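Local coordinates for histidine triad (HIT) protein (Marinobacter aquaeolei, PDB 3OHE) that probably acts as a nucleotide-processing hydrolase or transferase of the histidine triad (HIT) family and binds calcium ions in the crystal, at residues V80-L83 with Q89-L92; P39-I44 with Y48-E53; F3-R8 with D23-N28; P33-V38 with S63-G68. All blocks are in the same frame, centred on the assembly; numbering follows the deposited sequence.

Interaction 1: V80-L83 with Q89-L92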
loop_
_atom_site.group_PDB
_atom_site.type_symbol
_atom_site.label_atom_id
_atom_site.label_comp_id
_atom_site.label_asym_id
_atom_site.label_seq_id
_atom_site.Cartn_x
_atom_site.Cartn_y
_atom_site.Cartn_z
ATOM N N VAL A 80 3.303 3.756 -0.327
ATOM C CA VAL A 80 3.532 2.353 -0.603
ATOM C C VAL A 80 2.179 1.724 -0.870
ATOM O O VAL A 80 1.212 1.956 -0.136
ATOM C CB VAL A 80 4.262 1.655 0.564
ATOM C CG1 VAL A 80 4.521 0.160 0.252
ATOM C CG2 VAL A 80 5.628 2.331 0.824
ATOM N N ALA A 81 2.071 0.938 -1.951
ATOM C CA ALA A 81 0.757 0.424 -2.363
ATOM C C ALA A 81 0.856 -0.839 -3.180
ATOM O O ALA A 81 1.756 -0.983 -4.005
ATOM C CB ALA A 81 -0.053 1.479 -3.176
ATOM N N ALA A 82 -0.118 -1.734 -2.994
ATOM C CA ALA A 82 -0.324 -2.908 -3.850
ATOM C C ALA A 82 -1.759 -2.714 -4.387
ATOM O O ALA A 82 -2.722 -2.785 -3.622
ATOM C CB ALA A 82 -0.188 -4.224 -3.026
ATOM N N LEU A 83 -1.890 -2.436 -5.691
ATOM C CA LEU A 83 -3.144 -2.097 -6.338
ATOM C C LEU A 83 -3.468 -3.243 -7.340
ATOM O O LEU A 83 -4.234 -4.153 -7.001
ATOM C CB LEU A 83 -3.028 -0.709 -6.966
ATOM C CG LEU A 83 -2.642 0.397 -6.010
ATOM C CD1 LEU A 83 -2.449 1.708 -6.752
ATOM C CD2 LEU A 83 -3.620 0.527 -4.842
ATOM N N GLN A 89 -0.313 -9.686 -11.530
ATOM C CA GLN A 89 0.920 -10.081 -10.883
ATOM C C GLN A 89 1.251 -9.119 -9.751
ATOM O O GLN A 89 1.490 -7.946 -9.987
ATOM C CB GLN A 89 2.021 -10.102 -11.915
ATOM C CG GLN A 89 3.400 -10.526 -11.379
ATOM C CD GLN A 89 4.356 -10.814 -12.507
ATOM O OE1 GLN A 89 5.028 -9.917 -13.022
ATOM N NE2 GLN A 89 4.361 -12.070 -12.961
ATOM N N LEU A 90 1.311 -9.634 -8.534
ATOM C CA LEU A 90 1.584 -8.827 -7.350
ATOM C C LEU A 90 2.854 -7.981 -7.560
ATOM O O LEU A 90 3.924 -8.508 -7.868
ATOM C CB LEU A 90 1.794 -9.715 -6.134
ATOM C CG LEU A 90 2.272 -9.032 -4.834
ATOM C CD1 LEU A 90 1.267 -7.991 -4.358
ATOM C CD2 LEU A 90 2.566 -10.080 -3.784
ATOM N N HIS A 91 2.712 -6.665 -7.313
ATOM C CA HIS A 91 3.839 -5.768 -7.357
ATOM C C HIS A 91 3.572 -4.640 -6.369
ATOM O O HIS A 91 2.444 -4.187 -6.228
ATOM C CB HIS A 91 4.122 -5.298 -8.787
ATOM C CG HIS A 91 3.006 -4.546 -9.437
ATOM N ND1 HIS A 91 1.897 -5.170 -9.952
ATOM C CD2 HIS A 91 2.872 -3.232 -9.756
ATOM C CE1 HIS A 91 1.114 -4.264 -10.532
ATOM N NE2 HIS A 91 1.675 -3.075 -10.408
ATOM N N LEU A 92 4.639 -4.187 -5.717
ATOM C CA LEU A 92 4.504 -3.248 -4.618
ATOM C C LEU A 92 5.175 -1.933 -5.003
ATOM O O LEU A 92 6.391 -1.892 -5.222
ATOM C CB LEU A 92 5.108 -3.900 -3.355
ATOM C CG LEU A 92 4.931 -3.228 -2.011
ATOM C CD1 LEU A 92 3.409 -3.141 -1.684
ATOM C CD2 LEU A 92 5.676 -3.966 -0.877
HETATM O O HOH W 1 0.281 -3.062 -7.452
#

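Interaction 2: P39-I44 with Y48-E53. With CA (calcium ion), chain D.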
loop_
_atom_site.group_PDB
_atom_site.type_symbol
_atom_site.label_atom_id
_atom_site.label_comp_id
_atom_site.label_asym_id
_atom_site.label_seq_id
_atom_site.Cartn_x
_atom_site.Cartn_y
_atom_site.Cartn_z
ATOM N N PRO A 39 7.715 -9.761 -6.357
ATOM C CA PRO A 39 8.187 -11.044 -5.848
ATOM C C PRO A 39 8.195 -12.092 -6.971
ATOM O O PRO A 39 7.223 -12.206 -7.718
ATOM C CB PRO A 39 7.144 -11.410 -4.775
ATOM C CG PRO A 39 6.519 -10.157 -4.422
ATOM C CD PRO A 39 6.549 -9.263 -5.617
ATOM N N ARG A 40 9.302 -12.823 -7.069
ATOM C CA ARG A 40 9.482 -13.804 -8.152
ATOM C C ARG A 40 8.813 -15.131 -7.766
ATOM O O ARG A 40 9.464 -16.158 -7.595
ATOM C CB ARG A 40 10.953 -14.023 -8.454
ATOM C CG ARG A 40 11.642 -12.818 -9.085
ATOM C CD ARG A 40 13.053 -13.187 -9.546
ATOM N NE ARG A 40 13.857 -13.468 -8.377
ATOM C CZ ARG A 40 14.473 -12.513 -7.675
ATOM N NH1 ARG A 40 14.565 -11.281 -8.158
ATOM N NH2 ARG A 40 15.066 -12.771 -6.539
ATOM N N VAL A 41 7.504 -15.081 -7.629
ATOM C CA VAL A 41 6.680 -16.226 -7.220
ATOM C C VAL A 41 5.511 -16.246 -8.199
ATOM O O VAL A 41 4.796 -15.258 -8.324
ATOM C CB VAL A 41 6.184 -16.092 -5.777
ATOM C CG1 VAL A 41 5.312 -17.303 -5.397
ATOM C CG2 VAL A 41 7.349 -15.934 -4.789
ATOM N N SER A 42 5.299 -17.339 -8.918
ATOM C CA SER A 42 4.249 -17.385 -9.924
ATOM C C SER A 42 2.853 -17.335 -9.307
ATOM O O SER A 42 2.623 -17.851 -8.223
ATOM C CB SER A 42 4.411 -18.618 -10.812
ATOM O OG SER A 42 4.141 -19.806 -10.079
ATOM N N GLY A 43 1.943 -16.753 -10.057
ATOM C CA GLY A 43 0.505 -16.853 -9.782
ATOM C C GLY A 43 0.002 -16.102 -8.555
ATOM O O GLY A 43 -1.059 -16.451 -8.049
ATOM N N ILE A 44 0.729 -15.117 -8.059
ATOM C CA ILE A 44 0.327 -14.383 -6.848
ATOM C C ILE A 44 -0.333 -13.072 -7.229
ATOM O O ILE A 44 0.293 -12.284 -7.934
ATOM C CB ILE A 44 1.562 -14.090 -5.972
ATOM C CG1 ILE A 44 2.320 -15.375 -5.605
ATOM C CG2 ILE A 44 1.140 -13.310 -4.698
ATOM C CD1 ILE A 44 1.474 -16.371 -4.754
ATOM N N TYR A 48 -1.400 -11.400 0.666
ATOM C CA TYR A 48 -1.821 -12.454 1.555
ATOM C C TYR A 48 -1.711 -13.862 0.944
ATOM O O TYR A 48 -1.827 -14.862 1.678
ATOM C CB TYR A 48 -3.244 -12.177 2.104
ATOM C CG TYR A 48 -4.349 -12.212 1.079
ATOM C CD1 TYR A 48 -4.859 -13.413 0.583
ATOM C CD2 TYR A 48 -4.960 -11.059 0.667
ATOM C CE1 TYR A 48 -5.879 -13.414 -0.330
ATOM C CE2 TYR A 48 -6.000 -11.059 -0.221
ATOM C CZ TYR A 48 -6.454 -12.225 -0.711
ATOM O OH TYR A 48 -7.490 -12.220 -1.596
ATOM N N GLU A 49 -1.548 -13.954 -0.379
ATOM C CA GLU A 49 -1.445 -15.258 -1.046
ATOM C C GLU A 49 -0.028 -15.791 -1.005
ATOM O O GLU A 49 0.204 -16.943 -1.366
ATOM C CB GLU A 49 -1.930 -15.164 -2.493
ATOM C CG GLU A 49 -3.422 -14.926 -2.578
ATOM C CD GLU A 49 -3.901 -14.658 -3.984
ATOM O OE1 GLU A 49 -3.145 -14.103 -4.802
ATOM O OE2 GLU A 49 -5.056 -14.973 -4.278
ATOM N N LEU A 50 0.950 -14.978 -0.601
ATOM C CA LEU A 50 2.308 -15.468 -0.414
ATOM C C LEU A 50 2.333 -16.313 0.874
ATOM O O LEU A 50 1.666 -16.002 1.850
ATOM C CB LEU A 50 3.283 -14.320 -0.242
ATOM C CG LEU A 50 3.647 -13.512 -1.474
ATOM C CD1 LEU A 50 4.410 -12.265 -1.024
ATOM C CD2 LEU A 50 4.505 -14.325 -2.470
ATOM N N PRO A 51 3.137 -17.387 0.882
ATOM C CA PRO A 51 3.441 -18.050 2.132
ATOM C C PRO A 51 3.914 -17.060 3.208
ATOM O O PRO A 51 4.570 -16.069 2.897
ATOM C CB PRO A 51 4.591 -19.007 1.750
ATOM C CG PRO A 51 4.449 -19.235 0.286
ATOM C CD PRO A 51 3.886 -17.946 -0.256
ATOM N N ASN A 52 3.631 -17.337 4.473
ATOM C CA ASN A 52 3.899 -16.391 5.541
ATOM C C ASN A 52 5.348 -15.925 5.532
ATOM O O ASN A 52 5.597 -14.743 5.680
ATOM C CB ASN A 52 3.567 -16.943 6.948
ATOM C CG ASN A 52 3.555 -15.821 8.005
ATOM O OD1 ASN A 52 4.342 -15.842 8.933
ATOM N ND2 ASN A 52 2.690 -14.813 7.821
ATOM N N GLU A 53 6.306 -16.838 5.354
ATOM C CA GLU A 53 7.716 -16.418 5.385
ATOM C C GLU A 53 8.063 -15.484 4.233
ATOM O O GLU A 53 8.920 -14.603 4.385
ATOM C CB GLU A 53 8.659 -17.622 5.382
ATOM C CG GLU A 53 8.570 -18.457 6.644
ATOM C CD GLU A 53 9.130 -17.768 7.893
ATOM O OE1 GLU A 53 9.855 -16.722 7.834
ATOM O OE2 GLU A 53 8.834 -18.290 8.981
HETATM CA CA CA D . 10.132 -15.177 10.239
HETATM O O HOH W 2 8.450 -16.955 11.017
HETATM O O HOH W 3 8.646 -14.391 12.202
#

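Interaction 3: F3-R8 with D23-N28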
loop_
_atom_site.group_PDB
_atom_site.type_symbol
_atom_site.label_atom_id
_atom_site.label_comp_id
_atom_site.label_asym_id
_atom_site.label_seq_id
_atom_site.Cartn_x
_atom_site.Cartn_y
_atom_site.Cartn_z
ATOM N N PHE A 3 8.126 -18.438 -12.492
ATOM C CA PHE A 3 7.817 -17.011 -12.496
ATOM C C PHE A 3 8.206 -16.391 -13.845
ATOM O O PHE A 3 9.307 -16.654 -14.357
ATOM C CB PHE A 3 8.536 -16.288 -11.357
ATOM C CG PHE A 3 8.401 -14.792 -11.419
ATOM C CD1 PHE A 3 7.235 -14.212 -10.993
ATOM C CD2 PHE A 3 9.398 -14.016 -11.942
ATOM C CE1 PHE A 3 7.070 -12.842 -11.048
ATOM C CE2 PHE A 3 9.238 -12.628 -12.009
ATOM C CZ PHE A 3 8.082 -12.074 -11.552
ATOM N N GLN A 4 7.348 -15.545 -14.373
ATOM C CA GLN A 4 7.656 -14.753 -15.551
ATOM C C GLN A 4 7.112 -13.359 -15.364
ATOM O O GLN A 4 5.911 -13.173 -15.110
ATOM C CB GLN A 4 7.054 -15.393 -16.799
ATOM C CG GLN A 4 7.451 -14.699 -18.075
ATOM C CD GLN A 4 6.884 -15.408 -19.262
ATOM O OE1 GLN A 4 7.444 -16.422 -19.740
ATOM N NE2 GLN A 4 5.700 -14.958 -19.692
ATOM N N LEU A 5 7.967 -12.354 -15.464
ATOM C CA LEU A 5 7.525 -10.973 -15.265
ATOM C C LEU A 5 6.412 -10.643 -16.268
ATOM O O LEU A 5 6.529 -10.924 -17.471
ATOM C CB LEU A 5 8.695 -10.008 -15.460
ATOM C CG LEU A 5 8.401 -8.542 -15.158
ATOM C CD1 LEU A 5 8.077 -8.303 -13.689
ATOM C CD2 LEU A 5 9.604 -7.657 -15.544
ATOM N N HIS A 6 5.334 -10.024 -15.799
ATOM C CA HIS A 6 4.214 -9.634 -16.635
ATOM C C HIS A 6 4.657 -8.622 -17.685
ATOM O O HIS A 6 5.412 -7.704 -17.371
ATOM C CB HIS A 6 3.091 -9.078 -15.752
ATOM C CG HIS A 6 1.793 -8.894 -16.438
ATOM N ND1 HIS A 6 1.550 -7.852 -17.303
ATOM C CD2 HIS A 6 0.647 -9.618 -16.374
ATOM C CE1 HIS A 6 0.301 -7.931 -17.731
ATOM N NE2 HIS A 6 -0.272 -8.979 -17.160
ATOM N N GLU A 7 4.184 -8.783 -18.916
ATOM C CA GLU A 7 4.598 -7.933 -20.026
ATOM C C GLU A 7 4.336 -6.461 -19.775
ATOM O O GLU A 7 5.123 -5.617 -20.229
ATOM C CB GLU A 7 3.919 -8.372 -21.329
ATOM C CG GLU A 7 2.397 -8.193 -21.361
ATOM C CD GLU A 7 1.860 -6.793 -21.726
ATOM O OE1 GLU A 7 2.586 -5.962 -22.359
ATOM O OE2 GLU A 7 0.671 -6.521 -21.383
ATOM N N ARG A 8 3.257 -6.118 -19.076
ATOM C CA ARG A 8 2.960 -4.694 -18.837
ATOM C C ARG A 8 3.986 -4.087 -17.869
ATOM O O ARG A 8 4.418 -2.955 -18.014
ATOM C CB ARG A 8 1.533 -4.505 -18.321
ATOM C CG ARG A 8 1.139 -3.088 -18.008
ATOM C CD ARG A 8 1.075 -2.102 -19.149
ATOM N NE ARG A 8 0.610 -0.804 -18.626
ATOM C CZ ARG A 8 -0.654 -0.511 -18.278
ATOM N NH1 ARG A 8 -1.644 -1.397 -18.407
ATOM N NH2 ARG A 8 -0.934 0.705 -17.799
ATOM N N ASP A 23 12.230 -8.923 -8.210
ATOM C CA ASP A 23 12.778 -8.007 -9.201
ATOM C C ASP A 23 12.520 -6.583 -8.745
ATOM O O ASP A 23 11.425 -6.241 -8.281
ATOM C CB ASP A 23 12.138 -8.260 -10.579
ATOM C CG ASP A 23 12.677 -9.513 -11.274
ATOM O OD1 ASP A 23 13.672 -10.136 -10.817
ATOM O OD2 ASP A 23 12.101 -9.885 -12.348
ATOM N N VAL A 24 13.539 -5.736 -8.903
ATOM C CA VAL A 24 13.482 -4.350 -8.472
ATOM C C VAL A 24 13.440 -3.503 -9.719
ATOM O O VAL A 24 14.422 -3.495 -10.497
ATOM C CB VAL A 24 14.664 -3.967 -7.559
ATOM C CG1 VAL A 24 14.450 -2.543 -6.986
ATOM C CG2 VAL A 24 14.836 -4.976 -6.444
ATOM N N LEU A 25 12.311 -2.818 -9.948
ATOM C CA LEU A 25 12.025 -2.136 -11.197
ATOM C C LEU A 25 11.837 -0.654 -10.960
ATOM O O LEU A 25 11.197 -0.248 -10.013
ATOM C CB LEU A 25 10.770 -2.746 -11.825
ATOM C CG LEU A 25 10.741 -4.266 -12.032
ATOM C CD1 LEU A 25 9.408 -4.643 -12.679
ATOM C CD2 LEU A 25 11.979 -4.775 -12.851
ATOM N N LEU A 26 12.358 0.146 -11.880
ATOM C CA LEU A 26 12.138 1.583 -11.897
ATOM C C LEU A 26 10.912 1.884 -12.762
ATOM O O LEU A 26 10.917 1.576 -13.952
ATOM C CB LEU A 26 13.330 2.281 -12.529
ATOM C CG LEU A 26 13.310 3.816 -12.611
ATOM C CD1 LEU A 26 13.369 4.420 -11.194
ATOM C CD2 LEU A 26 14.479 4.282 -13.512
HETATM N N MSE A 27 9.877 2.464 -12.194
HETATM C CA MSE A 27 8.734 2.916 -13.014
HETATM C C MSE A 27 9.250 3.988 -13.952
HETATM O O MSE A 27 9.883 4.931 -13.494
HETATM C CB MSE A 27 7.584 3.431 -12.137
HETATM C CG MSE A 27 6.361 3.805 -12.940
HETATM SE SE MSE A 27 5.492 2.282 -13.794
HETATM C CE MSE A 27 4.160 2.000 -12.435
ATOM N N ASN A 28 8.984 3.827 -15.256
ATOM C CA ASN A 28 9.562 4.714 -16.260
ATOM C C ASN A 28 8.809 6.041 -16.424
ATOM O O ASN A 28 8.339 6.377 -17.513
ATOM C CB ASN A 28 9.685 3.988 -17.614
ATOM C CG ASN A 28 10.593 4.719 -18.564
ATOM O OD1 ASN A 28 11.453 5.510 -18.149
ATOM N ND2 ASN A 28 10.393 4.487 -19.847
#

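Interaction 4: P33-V38 with S63-G68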
loop_
_atom_site.group_PDB
_atom_site.type_symbol
_atom_site.label_atom_id
_atom_site.label_comp_id
_atom_site.label_asym_id
_atom_site.label_seq_id
_atom_site.Cartn_x
_atom_site.Cartn_y
_atom_site.Cartn_z
ATOM N N PRO A 33 10.337 9.696 -7.923
ATOM C CA PRO A 33 11.148 8.491 -7.695
ATOM C C PRO A 33 10.227 7.343 -7.327
ATOM O O PRO A 33 9.548 7.404 -6.283
ATOM C CB PRO A 33 12.082 8.905 -6.542
ATOM C CG PRO A 33 12.020 10.435 -6.493
ATOM C CD PRO A 33 10.621 10.738 -6.899
ATOM N N TRP A 34 10.169 6.325 -8.165
ATOM C CA TRP A 34 9.101 5.309 -8.082
ATOM C C TRP A 34 9.708 3.959 -8.434
ATOM O O TRP A 34 10.126 3.727 -9.569
ATOM C CB TRP A 34 7.980 5.739 -9.023
ATOM C CG TRP A 34 6.755 4.892 -9.103
ATOM C CD1 TRP A 34 6.528 3.657 -8.617
ATOM C CD2 TRP A 34 5.571 5.288 -9.782
ATOM N NE1 TRP A 34 5.245 3.253 -8.948
ATOM C CE2 TRP A 34 4.645 4.241 -9.689
ATOM C CE3 TRP A 34 5.224 6.423 -10.520
ATOM C CZ2 TRP A 34 3.379 4.332 -10.283
ATOM C CZ3 TRP A 34 3.979 6.504 -11.086
ATOM C CH2 TRP A 34 3.075 5.476 -10.963
ATOM N N VAL A 35 9.788 3.093 -7.420
ATOM C CA VAL A 35 10.405 1.765 -7.541
ATOM C C VAL A 35 9.354 0.707 -7.181
ATOM O O VAL A 35 8.596 0.876 -6.197
ATOM C CB VAL A 35 11.640 1.663 -6.639
ATOM C CG1 VAL A 35 12.206 0.236 -6.609
ATOM C CG2 VAL A 35 12.722 2.665 -7.092
ATOM N N ILE A 36 9.363 -0.392 -7.944
ATOM C CA ILE A 36 8.409 -1.464 -7.789
ATOM C C ILE A 36 9.176 -2.716 -7.388
ATOM O O ILE A 36 10.196 -3.036 -7.995
ATOM C CB ILE A 36 7.637 -1.655 -9.104
ATOM C CG1 ILE A 36 6.906 -0.346 -9.477
ATOM C CG2 ILE A 36 6.649 -2.812 -8.994
ATOM C CD1 ILE A 36 6.198 -0.402 -10.790
ATOM N N LEU A 37 8.684 -3.413 -6.356
ATOM C CA LEU A 37 9.171 -4.752 -6.007
ATOM C C LEU A 37 8.204 -5.788 -6.524
ATOM O O LEU A 37 7.005 -5.713 -6.225
ATOM C CB LEU A 37 9.311 -4.920 -4.489
ATOM C CG LEU A 37 10.366 -4.084 -3.797
ATOM C CD1 LEU A 37 10.336 -4.373 -2.284
ATOM C CD2 LEU A 37 11.739 -4.367 -4.383
ATOM N N VAL A 38 8.708 -6.730 -7.317
ATOM C CA VAL A 38 7.883 -7.809 -7.875
ATOM C C VAL A 38 8.423 -9.140 -7.332
ATOM O O VAL A 38 9.460 -9.634 -7.788
ATOM C CB VAL A 38 7.890 -7.852 -9.389
ATOM C CG1 VAL A 38 6.815 -8.845 -9.879
ATOM C CG2 VAL A 38 7.655 -6.447 -9.999
ATOM N N SER A 63 10.299 -2.379 3.670
ATOM C CA SER A 63 10.654 -1.415 4.712
ATOM C C SER A 63 12.066 -0.895 4.536
ATOM O O SER A 63 12.331 0.306 4.742
ATOM C CB SER A 63 10.472 -2.026 6.082
ATOM O OG SER A 63 9.092 -2.041 6.401
ATOM N N ALA A 64 13.017 -1.736 4.163
ATOM C CA ALA A 64 14.410 -1.323 3.965
ATOM C C ALA A 64 14.497 -0.403 2.740
ATOM O O ALA A 64 15.154 0.654 2.755
ATOM C CB ALA A 64 15.340 -2.546 3.816
ATOM N N LEU A 65 13.839 -0.803 1.654
ATOM C CA LEU A 65 13.796 0.030 0.444
ATOM C C LEU A 65 13.197 1.402 0.740
ATOM O O LEU A 65 13.731 2.440 0.303
ATOM C CB LEU A 65 12.998 -0.670 -0.651
ATOM C CG LEU A 65 12.812 0.111 -1.956
ATOM C CD1 LEU A 65 14.171 0.307 -2.679
ATOM C CD2 LEU A 65 11.802 -0.630 -2.877
ATOM N N SER A 66 12.076 1.432 1.442
ATOM C CA SER A 66 11.360 2.695 1.708
ATOM C C SER A 66 12.235 3.638 2.527
ATOM O O SER A 66 12.434 4.796 2.147
ATOM C CB SER A 66 10.058 2.464 2.484
ATOM O OG SER A 66 9.107 1.766 1.726
ATOM N N GLU A 67 12.762 3.165 3.650
ATOM C CA GLU A 67 13.586 4.026 4.486
ATOM C C GLU A 67 14.805 4.539 3.729
ATOM O O GLU A 67 15.190 5.714 3.825
ATOM C CB GLU A 67 13.993 3.295 5.769
ATOM C CG GLU A 67 14.662 4.231 6.754
ATOM C CD GLU A 67 14.891 3.704 8.129
ATOM O OE1 GLU A 67 14.515 2.561 8.428
ATOM O OE2 GLU A 67 15.481 4.484 8.933
ATOM N N GLY A 68 15.428 3.658 2.969
ATOM C CA GLY A 68 16.597 4.033 2.186
ATOM C C GLY A 68 16.280 5.035 1.083
ATOM O O GLY A 68 17.077 5.970 0.858
#

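Interaction 1: V80-L83 with Q89-L92
Water 1 lies over one face of the His-91 imidazole, 3.2 Å above the ring plane, and bridges Leu-83 N and the backbone His-91 O. It accepts from Leu-83 N and donates to His-91 O at 2.7 Å, joining the two backbones just past the end of strand 77-82. At the ring's edge, in its plane, His-91 ND1 donates to Gln-89 O over 2.8 Å; the bond is almost straight, 173° at the hydrogen, and fixes the rotation of the ring. NE2 is taken by a bound glycerol, and the ring of His-93 meets that of His-91 at a steep angle. His-91 and His-93, spaced His-x-His, probably correspond to part of the family's histidine triad motif.

The apolar half of the contact centres on Leu-92. In the conformer modelled here its CG lies opposite the backbone N (chi1 -171°) and carries CD1 across to the strand. That methyl touches Val-80 CG1 at 4.0 Å, Ala-82 CB at 4.0 Å and Ala-81 O at 3.6 Å.

Strand 92-97 starts here, between strands 34-39 and 77-82. Helix 52-72 packs against Val-80 and Leu-92 through Ser-62, and residues 80-82 pair antiparallel with a strand of the second subunit, extending the sheet into the dimer.

Interaction 2: P39-I44 with Y48-E53
Ile-44 sets CG1 anti to its carbonyl carbon (chi1 -56°), which leaves CG2 opposite the backbone N and lets both branches bear on Leu-50, while the CG of Leu-50 stands opposite its own carbonyl carbon (chi1 -74°) and sends CD2 back across the turn. The two side chains cross at about a right angle. Ile-44 CG1 lies 4.0 Å from Leu-50 CD2, and Ile-44 CG2 comes to 4.1 Å from Leu-50 CG. The same Leu-50 CD2 methyl also meets Val-41 CG2 at 4.0 Å, so it touches two branched side chains at once. The tip of Ile-44, CD1, rests against the backbone of Glu-49, 3.7 Å from the Glu-49 carbonyl oxygen. An alanine here removes CG1, CG2 and CD1 and would probably cost Leu-50 CD2 its isoleucine neighbour and open a gap beside the Glu-49 carbonyl.

The contact closes the connection from strand 34-39 to helix 52-72 in the HIT domain, with Pro-51 as the N-cap of that helix. An inverse gamma turn centred on Arg-40 starts the connection, with a weak bond from Val-41 N to Pro-39 O. Glu-49, in one of its two conformers, is tied through OE1 to the backbone N atoms of Arg-45 and Glu-46.

In the first turn of the helix, Glu-53, its chain bent at chi2, binds a calcium ion through OE1 at 2.9 Å. Water 2 and water 3 and Gln-56 also bind this ion, and water 2 donates to Glu-53 OE2 at 2.5 Å.

Interaction 3: F3-R8 with D23-N28
The N-terminal lead-in to helix 7-12 runs alongside strand 22-27, with Phe-3 and Leu-5 resting on Asp-23 and Leu-25. The two leucines reach toward each other tip to tip: Leu-5 CD1 stands 4.0 Å from Leu-25 CD1, and Leu-5 CD2 is 4.2 Å from that same Leu-25 methyl. Leu-5 gets there because its CG is swung opposite the backbone N (chi1 -175°), directing the side chain toward the strand. Phe-3 meets its partner through the ring's rim. Its CE2 lies 4.0 Å from Asp-23 OD2, which sits at the edge close to the ring plane, and the carboxylate is turned 79° from the ring. The charge of Asp-23 is engaged separately, through OD1, in a salt bridge with Arg-40.

Just beyond, His-6 is the N-cap residue of helix 7-12. Its ND1 accepts from Arg-8 N at 3.0 Å, with the donor tilted 17° out of the ring plane. Ala-10 and Thr-13, which bind a calcium ion, follow along the chain, and Leu-25 touches Thr-13.

Asp-23 and Leu-25 thus face the lead-in while Val-24 and Leu-26 pack on helix 119-135, the alternation of a strand lined on both faces, here within the antiparallel sheet of a HIT domain.

Interaction 4: P33-V38 with S63-G68
Leu-65 leaves helix 52-72 with its CB directed at strand 34-39 and fills the space between Val-35 and Leu-37. Leu-65 CB itself stays well back, with Leu-37 CD1 the nearest side-chain atom of the strand at 4.8 Å. With CG anti to the backbone N (chi1 177°), Leu-65 points its isobutyl end away from the helix, and Leu-65 CG stands 4.7 Å from Val-35 CG1. There the side chain forks. Leu-65 CD1 keeps to the Val-35 side, 4.4 Å from Val-35 CG1, and makes only a loose approach. CD2 does most of the touching: Leu-65 CD2 sits 3.9 Å from Val-35 CG1 and equally 3.9 Å from Leu-37 CG. Leu-37 receives this methyl in the fork of its own side chain, with CD2 at 4.0 Å and CD1 at 4.1 Å from Leu-65 CD2. The two leucines therefore meet tip to tip, whereas Val-35 is crossed obliquely. The contact is wholly apolar and buried.

Val-35 and Leu-37, two residues apart on the strand, share the sheet face that looks at the helix, and Ile-36 between them points away to touch Thr-13 and His-91. Next to strand 34-39, His-94 of strand 92-97 packs on both Leu-37 and Leu-65, while strand 22-27 adds Val-24 beside Val-35. Farther round helix 52-72, Ser-63, Ser-66 and Glu-67 pack on Tyr-48 of the second subunit.

How the interactions relate
Along the chain, interaction 3 comes first; interaction 2 is nested inside the loop closed by interaction 4, and interaction 1 follows. Interactions 1, 3 and 4 all reach the five-stranded antiparallel sheet, where strands 22-27 and 34-39 are neighbours, and their centres lie about 11 to 14 Å apart. Helix 52-72 serves interactions 2 and 4, whose centres are about 18 Å apart and which do not otherwise touch. The loop 89-92 is the meeting point: Gln-89 bonds to Gln-4 and His-6, Leu-90 to Ile-44, and Leu-92 to Leu-37. The N-terminal segment, the connection after strand 34-39 and the sheet thus all flank the probable signature histidine segment.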